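Local atomic coordinates of macrophomate synthase intermolecular Diels-Alderase (PDB entry 1IZC), a protein that belongs to the HpcH/HpaI aldolase/citrate lyase family and, as an enzyme with a TIM-barrel fold, binds a magnesium ion and pyruvic acid. Residues Met21-Gly26 with Ala88-Glu93; Glu131-Val136 with Ala198-His203; Gly252-Val257 with Arg269-Gln274. The protein carries 1 engineered substitution. One frame throughout, in Å; residues are numbered along the deposited sequence.

How the contacts relate
The three contacts belong to different parts of one TIM barrel and do not touch. Contact 3 is in the barrel wall, where the seventh and eighth strands pair; contacts 1 and 2 join loops to outer helices. Their centres lie 22 to 25 Å apart, and contacts 2 and 3 approach most closely, with about 8 Å between nearest atoms. Contact 3 is also the one near a ligand: Gly252 is about 8 Å from a bound pyruvic acid and about 12 Å from a magnesium ion, whose protein ligands are Glu185 and Asp211. In contact 1 the side chain of Tyr24 is about 13 Å from a pyruvic acid. Contacts 1 and 3 also adjoin other subunits of the hexamer.

Contact 1. Residues Met21-Gly26 with Ala88-Glu93; sequences MLTYPG and AQHHSE
Leu22 and the His90 ring form the tight side of this contact. Leu22 CB sits over one face of the imidazole, 3.7 Å from the centroid of the His90 ring and only 16° off its normal, a CH-pi contact. Thr23 CG2 meets the same ring at its edge, close to the ring plane. Further along, Leu22 CD1 reaches the end of the helix, 3.9 Å from Gln89 O, beside the turn where Glu93 takes positive phi in a Schellman motif.

The Gln89 side is polar. The chain is extended beyond CG (chi2 -150° sets CD), and its amide lies against the backbone from Tyr24, the last residue of the type I turn Met21-Tyr24, to Gly26. Gln89 NE2 donates to Tyr24 O at 3.0 Å, coming from well above the carbonyl plane, 59° out of it. The looser links are a weak, long bond of 3.4 Å from Gly26 N to Gln89 OE1 and a water bridge. This water donates to Leu22 O at 2.8 Å and accepts from Gln89 NE2 at 2.9 Å. Thr23 and Glu93 are partly exposed.

Glu93 turns its carboxylate to Arg18 of the second subunit, and His90 stacks on His91 of that subunit. Within the chain, helix 78-91 is the outer helix between barrel strands 66-70 and 97-101; Ala88 and Gln89 rest on Val98 of the latter, Ala88 also meets Thr56 of helix 53-61, and the loop 21-26 leads into helix 28-37.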
loop_
_atom_site.group_PDB
_atom_site.type_symbol
_atom_site.label_atom_id
_atom_site.label_comp_id
_atom_site.label_asym_id
_atom_site.label_seq_id
_atom_site.Cartn_x
_atom_site.Cartn_y
_atom_site.Cartn_z
ATOM N N MET A 21 -10.060 22.095 14.860
ATOM C CA MET A 21 -9.399 21.447 13.725
ATOM C C MET A 21 -9.943 20.034 13.603
ATOM O O MET A 21 -10.100 19.328 14.604
ATOM C CB MET A 21 -7.885 21.420 13.922
ATOM C CG MET A 21 -7.284 22.819 14.105
ATOM S SD MET A 21 -5.506 22.832 13.917
ATOM C CE MET A 21 -5.029 21.677 15.178
ATOM N N LEU A 22 -10.206 19.607 12.375
ATOM C CA LEU A 22 -10.801 18.293 12.159
ATOM C C LEU A 22 -9.871 17.104 12.366
ATOM O O LEU A 22 -10.285 15.955 12.215
ATOM C CB LEU A 22 -11.460 18.250 10.776
ATOM C CG LEU A 22 -12.592 19.276 10.607
ATOM C CD1 LEU A 22 -13.124 19.190 9.185
ATOM C CD2 LEU A 22 -13.716 19.022 11.611
ATOM N N THR A 23 -8.624 17.397 12.722
ATOM C CA THR A 23 -7.626 16.382 13.041
ATOM C C THR A 23 -7.744 16.047 14.528
ATOM O O THR A 23 -7.034 15.176 15.041
ATOM C CB THR A 23 -6.203 16.895 12.782
ATOM O OG1 THR A 23 -6.079 18.219 13.313
ATOM C CG2 THR A 23 -5.903 16.911 11.287
ATOM N N TYR A 24 -8.643 16.750 15.214
ATOM C CA TYR A 24 -8.884 16.523 16.641
ATOM C C TYR A 24 -10.299 16.010 16.856
ATOM O O TYR A 24 -11.197 16.280 16.055
ATOM C CB TYR A 24 -8.631 17.802 17.447
ATOM C CG TYR A 24 -7.169 17.981 17.735
ATOM C CD1 TYR A 24 -6.334 18.647 16.843
ATOM C CD2 TYR A 24 -6.593 17.389 18.857
ATOM C CE1 TYR A 24 -4.955 18.718 17.063
ATOM C CE2 TYR A 24 -5.220 17.450 19.083
ATOM C CZ TYR A 24 -4.406 18.117 18.183
ATOM O OH TYR A 24 -3.040 18.200 18.414
ATOM N N PRO A 25 -10.528 15.266 17.952
ATOM C CA PRO A 25 -11.871 14.737 18.193
ATOM C C PRO A 25 -12.972 15.748 18.420
ATOM O O PRO A 25 -12.777 16.755 19.102
ATOM C CB PRO A 25 -11.683 13.847 19.420
ATOM C CG PRO A 25 -10.665 14.617 20.215
ATOM C CD PRO A 25 -9.652 15.023 19.112
ATOM N N GLY A 26 -14.129 15.466 17.832
ATOM C CA GLY A 26 -15.289 16.309 18.034
ATOM C C GLY A 26 -15.797 16.003 19.434
ATOM O O GLY A 26 -15.357 15.030 20.064
ATOM N N ALA A 88 -13.162 10.220 7.919
ATOM C CA ALA A 88 -14.519 10.305 8.473
ATOM C C ALA A 88 -14.846 11.724 8.925
ATOM O O ALA A 88 -15.922 12.254 8.637
ATOM C CB ALA A 88 -14.677 9.343 9.658
ATOM N N GLN A 89 -13.928 12.342 9.654
ATOM C CA GLN A 89 -14.185 13.680 10.135
ATOM C C GLN A 89 -14.062 14.761 9.071
ATOM O O GLN A 89 -14.851 15.691 9.056
ATOM C CB GLN A 89 -13.279 13.998 11.336
ATOM C CG GLN A 89 -13.665 13.196 12.576
ATOM C CD GLN A 89 -13.353 13.917 13.887
ATOM O OE1 GLN A 89 -14.258 14.230 14.674
ATOM N NE2 GLN A 89 -12.078 14.171 14.132
ATOM N N HIS A 90 -13.101 14.632 8.160
ATOM C CA HIS A 90 -12.929 15.669 7.137
ATOM C C HIS A 90 -13.969 15.608 6.023
ATOM O O HIS A 90 -14.483 16.644 5.614
ATOM C CB HIS A 90 -11.511 15.594 6.535
ATOM C CG HIS A 90 -10.420 15.994 7.489
ATOM N ND1 HIS A 90 -9.853 17.253 7.488
ATOM C CD2 HIS A 90 -9.821 15.314 8.499
ATOM C CE1 HIS A 90 -8.955 17.329 8.458
ATOM N NE2 HIS A 90 -8.919 16.168 9.083
ATOM N N HIS A 91 -14.294 14.408 5.538
ATOM C CA HIS A 91 -15.278 14.282 4.466
ATOM C C HIS A 91 -16.740 14.487 4.901
ATOM O O HIS A 91 -17.647 14.558 4.061
ATOM C CB HIS A 91 -15.080 12.951 3.737
ATOM C CG HIS A 91 -13.921 12.964 2.782
ATOM N ND1 HIS A 91 -12.618 13.190 3.181
ATOM C CD2 HIS A 91 -13.881 12.822 1.436
ATOM C CE1 HIS A 91 -11.827 13.188 2.119
ATOM N NE2 HIS A 91 -12.570 12.968 1.048
ATOM N N SER A 92 -16.969 14.584 6.210
ATOM C CA SER A 92 -18.307 14.883 6.734
ATOM C C SER A 92 -18.238 16.327 7.260
ATOM O O SER A 92 -19.211 16.847 7.820
ATOM C CB SER A 92 -18.670 13.968 7.906
ATOM O OG SER A 92 -17.807 14.215 9.004
ATOM N N GLU A 93 -17.079 16.953 7.064
ATOM C CA GLU A 93 -16.774 18.315 7.530
ATOM C C GLU A 93 -17.119 18.496 8.999
ATOM O O GLU A 93 -17.680 19.511 9.408
ATOM C CB GLU A 93 -17.467 19.386 6.668
ATOM C CG GLU A 93 -16.950 19.361 5.226
ATOM C CD GLU A 93 -17.210 20.647 4.458
ATOM O OE1 GLU A 93 -16.748 21.709 4.921
ATOM O OE2 GLU A 93 -17.863 20.587 3.394
HETATM O O HOH W 1 -9.878 13.229 12.550
#

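Contact 2. Residues Glu131-Val136 with Ala198-His203; sequences EVREFV and AMPEIH
Arg133 and Glu201 carry the polar part of this contact, a salt bridge in which the two side chains cross at about a right angle. Arg133 NE points almost straight at Glu201 OE2, 2.7 Å away with 168° at the hydrogen; the oxygen lies in the guanidinium plane, but NE stands above the carboxylate plane, and the two planes are 43° apart. Arg133 NH2 adds weak bonds to Glu201 OE1 and Glu201 OE2, both 3.3 Å, so OE2 is shared by two nitrogens. The bend of Glu201 at chi2 (94°) sets CD to the Arg133 side.

Helix 129-139 follows the fourth strand of the TIM barrel, and the loop 198-203, with its type I turn Met199-Ile202, leads into the sixth; between them runs strand 179-184, whose Pro182 is touched by both Val132 and Ile202.

The apolar contacts centre on Met199. Met199 meets Val132 tip to tip, Met199 CE lying 3.6 Å from Val132 CB, and the same methyl covers one face of the Arg133 guanidinium, offset toward the rim. Val132 CG1 also touches Ile202 CG2 at 3.9 Å. One helical turn on, Val136 CG2 packs against Glu201 CB at 3.9 Å.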
loop_
_atom_site.group_PDB
_atom_site.type_symbol
_atom_site.label_atom_id
_atom_site.label_comp_id
_atom_site.label_asym_id
_atom_site.label_seq_id
_atom_site.Cartn_x
_atom_site.Cartn_y
_atom_site.Cartn_z
ATOM N N GLU A 131 -9.870 -3.237 34.483
ATOM C CA GLU A 131 -9.579 -3.239 33.044
ATOM C C GLU A 131 -9.934 -1.888 32.437
ATOM O O GLU A 131 -9.236 -1.387 31.556
ATOM C CB GLU A 131 -10.374 -4.334 32.324
ATOM C CG GLU A 131 -9.979 -5.733 32.758
ATOM C CD GLU A 131 -10.858 -6.807 32.162
ATOM O OE1 GLU A 131 -12.070 -6.575 31.998
ATOM O OE2 GLU A 131 -10.328 -7.897 31.867
ATOM N N VAL A 132 -11.033 -1.305 32.906
ATOM C CA VAL A 132 -11.453 -0.013 32.393
ATOM C C VAL A 132 -10.474 1.073 32.837
ATOM O O VAL A 132 -10.133 1.964 32.064
ATOM C CB VAL A 132 -12.879 0.339 32.873
ATOM C CG1 VAL A 132 -13.280 1.710 32.347
ATOM C CG2 VAL A 132 -13.865 -0.726 32.392
ATOM N N ARG A 133 -10.005 1.004 34.076
ATOM C CA ARG A 133 -9.073 2.021 34.540
ATOM C C ARG A 133 -7.728 1.982 33.818
ATOM O O ARG A 133 -7.026 2.988 33.763
ATOM C CB ARG A 133 -8.920 1.945 36.065
ATOM C CG ARG A 133 -10.249 2.313 36.716
ATOM C CD ARG A 133 -10.195 2.691 38.183
ATOM N NE ARG A 133 -11.471 3.326 38.510
ATOM C CZ ARG A 133 -12.375 2.839 39.356
ATOM N NH1 ARG A 133 -12.146 1.700 39.999
ATOM N NH2 ARG A 133 -13.538 3.467 39.508
ATOM N N GLU A 134 -7.374 0.835 33.246
ATOM C CA GLU A 134 -6.131 0.761 32.490
ATOM C C GLU A 134 -6.316 1.598 31.229
ATOM O O GLU A 134 -5.375 2.241 30.754
ATOM C CB GLU A 134 -5.786 -0.686 32.132
ATOM C CG GLU A 134 -5.217 -1.462 33.308
ATOM C CD GLU A 134 -4.019 -0.757 33.946
ATOM O OE1 GLU A 134 -3.005 -0.529 33.245
ATOM O OE2 GLU A 134 -4.096 -0.425 35.148
ATOM N N PHE A 135 -7.535 1.605 30.687
ATOM C CA PHE A 135 -7.793 2.417 29.501
ATOM C C PHE A 135 -7.848 3.888 29.879
ATOM O O PHE A 135 -7.404 4.750 29.127
ATOM C CB PHE A 135 -9.099 2.011 28.796
ATOM C CG PHE A 135 -8.907 0.930 27.767
ATOM C CD1 PHE A 135 -8.850 -0.412 28.148
ATOM C CD2 PHE A 135 -8.694 1.260 26.433
ATOM C CE1 PHE A 135 -8.573 -1.410 27.212
ATOM C CE2 PHE A 135 -8.416 0.264 25.484
ATOM C CZ PHE A 135 -8.353 -1.063 25.871
ATOM N N VAL A 136 -8.394 4.195 31.048
ATOM C CA VAL A 136 -8.427 5.593 31.449
ATOM C C VAL A 136 -6.991 6.125 31.491
ATOM O O VAL A 136 -6.711 7.224 31.002
ATOM C CB VAL A 136 -9.094 5.753 32.821
ATOM C CG1 VAL A 136 -9.010 7.210 33.295
ATOM C CG2 VAL A 136 -10.541 5.317 32.726
ATOM N N ALA A 198 -21.359 1.659 37.302
ATOM C CA ALA A 198 -21.235 2.704 38.318
ATOM C C ALA A 198 -19.933 3.500 38.267
ATOM O O ALA A 198 -19.754 4.455 39.031
ATOM C CB ALA A 198 -21.401 2.084 39.719
ATOM N N MET A 199 -19.015 3.122 37.384
ATOM C CA MET A 199 -17.745 3.843 37.297
ATOM C C MET A 199 -17.965 5.279 36.837
ATOM O O MET A 199 -18.581 5.520 35.807
ATOM C CB MET A 199 -16.798 3.147 36.317
ATOM C CG MET A 199 -16.386 1.747 36.746
ATOM S SD MET A 199 -15.234 1.057 35.552
ATOM C CE MET A 199 -13.758 2.044 35.882
ATOM N N PRO A 200 -17.450 6.252 37.597
ATOM C CA PRO A 200 -17.597 7.670 37.255
ATOM C C PRO A 200 -16.852 8.001 35.961
ATOM O O PRO A 200 -17.159 8.979 35.275
ATOM C CB PRO A 200 -16.962 8.399 38.449
ATOM C CG PRO A 200 -16.831 7.373 39.507
ATOM C CD PRO A 200 -16.629 6.076 38.806
ATOM N N GLU A 201 -15.882 7.166 35.613
ATOM C CA GLU A 201 -15.077 7.427 34.423
ATOM C C GLU A 201 -15.731 7.134 33.077
ATOM O O GLU A 201 -15.284 7.665 32.064
ATOM C CB GLU A 201 -13.757 6.647 34.474
ATOM C CG GLU A 201 -12.876 6.960 35.686
ATOM C CD GLU A 201 -13.115 6.002 36.835
ATOM O OE1 GLU A 201 -14.253 5.498 36.979
ATOM O OE2 GLU A 201 -12.163 5.760 37.611
ATOM N N ILE A 202 -16.780 6.320 33.052
ATOM C CA ILE A 202 -17.375 5.951 31.769
ATOM C C ILE A 202 -18.470 6.851 31.232
ATOM O O ILE A 202 -19.141 7.554 31.987
ATOM C CB ILE A 202 -17.858 4.488 31.791
ATOM C CG1 ILE A 202 -19.115 4.326 32.656
ATOM C CG2 ILE A 202 -16.741 3.612 32.343
ATOM C CD1 ILE A 202 -19.763 2.939 32.523
ATOM N N HIS A 203 -18.645 6.815 29.910
ATOM C CA HIS A 203 -19.620 7.664 29.226
ATOM C C HIS A 203 -20.644 6.917 28.402
ATOM O O HIS A 203 -21.526 7.530 27.777
ATOM C CB HIS A 203 -18.868 8.650 28.333
ATOM C CG HIS A 203 -17.736 9.328 29.038
ATOM N ND1 HIS A 203 -16.417 8.968 28.852
ATOM C CD2 HIS A 203 -17.736 10.272 30.011
ATOM C CE1 HIS A 203 -15.655 9.657 29.683
ATOM N NE2 HIS A 203 -16.430 10.453 30.400
#

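Contact 3. Residues Gly252-Val257 with Arg269-Gln274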
loop_
_atom_site.group_PDB
_atom_site.type_symbol
_atom_site.label_atom_id
_atom_site.label_comp_id
_atom_site.label_asym_id
_atom_site.label_seq_id
_atom_site.Cartn_x
_atom_site.Cartn_y
_atom_site.Cartn_z
ATOM N N GLY A 252 -25.328 0.724 20.782
ATOM C CA GLY A 252 -25.658 -0.573 20.215
ATOM C C GLY A 252 -25.957 -0.512 18.731
ATOM O O GLY A 252 -25.781 0.525 18.105
ATOM N N GLY A 253 -26.426 -1.626 18.178
ATOM C CA GLY A 253 -26.742 -1.668 16.761
ATOM C C GLY A 253 -28.202 -2.002 16.552
ATOM O O GLY A 253 -28.851 -2.537 17.441
ATOM N N ALA A 254 -28.737 -1.665 15.386
ATOM C CA ALA A 254 -30.126 -1.974 15.097
ATOM C C ALA A 254 -30.161 -2.959 13.935
ATOM O O ALA A 254 -29.834 -2.592 12.812
ATOM C CB ALA A 254 -30.882 -0.713 14.736
ATOM N N LEU A 255 -30.557 -4.198 14.221
ATOM C CA LEU A 255 -30.646 -5.249 13.207
ATOM C C LEU A 255 -31.495 -4.759 12.039
ATOM O O LEU A 255 -31.209 -5.051 10.877
ATOM C CB LEU A 255 -31.254 -6.515 13.822
ATOM C CG LEU A 255 -30.519 -7.064 15.052
ATOM C CD1 LEU A 255 -31.199 -8.345 15.520
ATOM C CD2 LEU A 255 -29.051 -7.331 14.710
ATOM N N SER A 256 -32.550 -4.023 12.358
ATOM C CA SER A 256 -33.420 -3.443 11.345
ATOM C C SER A 256 -33.714 -2.035 11.837
ATOM O O SER A 256 -33.876 -1.809 13.040
ATOM C CB SER A 256 -34.711 -4.252 11.188
ATOM O OG SER A 256 -35.496 -4.229 12.360
ATOM N N VAL A 257 -33.782 -1.080 10.922
ATOM C CA VAL A 257 -34.006 0.294 11.334
ATOM C C VAL A 257 -35.313 0.520 12.094
ATOM O O VAL A 257 -35.403 1.445 12.902
ATOM C CB VAL A 257 -33.906 1.244 10.126
ATOM C CG1 VAL A 257 -33.851 2.689 10.595
ATOM C CG2 VAL A 257 -32.641 0.920 9.326
ATOM N N ARG A 269 -28.629 5.568 23.156
ATOM C CA ARG A 269 -28.486 6.945 22.690
ATOM C C ARG A 269 -27.458 7.062 21.566
ATOM O O ARG A 269 -27.175 8.155 21.086
ATOM C CB ARG A 269 -28.131 7.874 23.855
ATOM C CG ARG A 269 -29.207 7.905 24.946
ATOM C CD ARG A 269 -30.481 8.618 24.489
ATOM N NE ARG A 269 -31.494 8.603 25.551
ATOM C CZ ARG A 269 -32.426 7.664 25.688
ATOM N NH1 ARG A 269 -32.493 6.659 24.828
ATOM N NH2 ARG A 269 -33.291 7.719 26.702
ATOM N N ALA A 270 -26.900 5.929 21.155
ATOM C CA ALA A 270 -25.946 5.899 20.033
ATOM C C ALA A 270 -26.244 4.570 19.378
ATOM O O ALA A 270 -25.983 3.515 19.962
ATOM C CB ALA A 270 -24.510 5.941 20.524
ATOM N N ILE A 271 -26.803 4.619 18.170
ATOM C CA ILE A 271 -27.191 3.400 17.475
ATOM C C ILE A 271 -26.588 3.299 16.079
ATOM O O ILE A 271 -26.720 4.222 15.283
ATOM C CB ILE A 271 -28.726 3.339 17.311
ATOM C CG1 ILE A 271 -29.409 3.564 18.668
ATOM C CG2 ILE A 271 -29.131 1.993 16.707
ATOM C CD1 ILE A 271 -30.930 3.680 18.563
ATOM N N ALA A 272 -25.928 2.180 15.793
ATOM C CA ALA A 272 -25.369 1.963 14.459
ATOM C C ALA A 272 -26.556 1.382 13.690
ATOM O O ALA A 272 -27.017 0.285 14.006
ATOM C CB ALA A 272 -24.235 0.961 14.523
ATOM N N VAL A 273 -27.050 2.122 12.700
ATOM C CA VAL A 273 -28.216 1.681 11.945
ATOM C C VAL A 273 -27.925 0.957 10.641
ATOM O O VAL A 273 -28.847 0.544 9.940
ATOM C CB VAL A 273 -29.174 2.869 11.669
ATOM C CG1 VAL A 273 -29.662 3.461 13.007
ATOM C CG2 VAL A 273 -28.484 3.922 10.831
ATOM N N GLN A 274 -26.649 0.808 10.316
ATOM C CA GLN A 274 -26.247 0.102 9.101
ATOM C C GLN A 274 -24.807 -0.357 9.350
ATOM O O GLN A 274 -24.092 0.234 10.162
ATOM C CB GLN A 274 -26.352 1.059 7.908
ATOM C CG GLN A 274 -26.695 0.444 6.554
ATOM C CD GLN A 274 -27.551 -0.808 6.628
ATOM O OE1 GLN A 274 -27.030 -1.914 6.783
ATOM N NE2 GLN A 274 -28.862 -0.644 6.513
HETATM O O HOH W 2 -30.323 -1.827 10.266
#
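The seventh and eighth strands of the TIM barrel pair here in parallel, Gly252 bridging to Ile271 and Gly253 to Ala272. Gly252 uses both its backbone groups: Gly252 N donates to Ala270 O at 3.0 Å, with the donor nearly in line with the C=O, and Gly252 O accepts from Ala272 N at 2.8 Å. Ala272 does likewise, for Ala272 O takes the N-H of Ala254 N at 2.9 Å. Gly252 O is also approached by Ile271 CA at 3.3 Å, a CA-H...O contact that gives this carbonyl a second partner beside its amide bond.

The two strands are the ends of a beta-alpha-beta crossover through helix 260-265, and strand 271-275 closes the barrel by pairing on its other edge with the first strand, where Ile271 bonds to the backbone of Leu43 and Gly45. The crossover helix covers the outer face: Ile271 and Ala254 both touch its Leu263. Ile271 CG2, set anti to the backbone N, meets Ala254 CB at 3.8 Å, the one apolar side-chain pair across the segments. Ala272 points its methyl to the opposite face, on the side of Gly253.

Beyond Ala254 direct pairing gives way to a water that lies 2.7 Å from Ala254 O and 2.8 Å from Val273 O; with further acceptors around it, the water may not serve both carbonyls at once. Val257 CG2 comes back to Val273 O at 3.9 Å. Val257 packs on Ser287 and Val273 on Ala291, both of the third subunit, and Gln274 NE2 is hydrogen-bonded to Ser287 OG of that subunit.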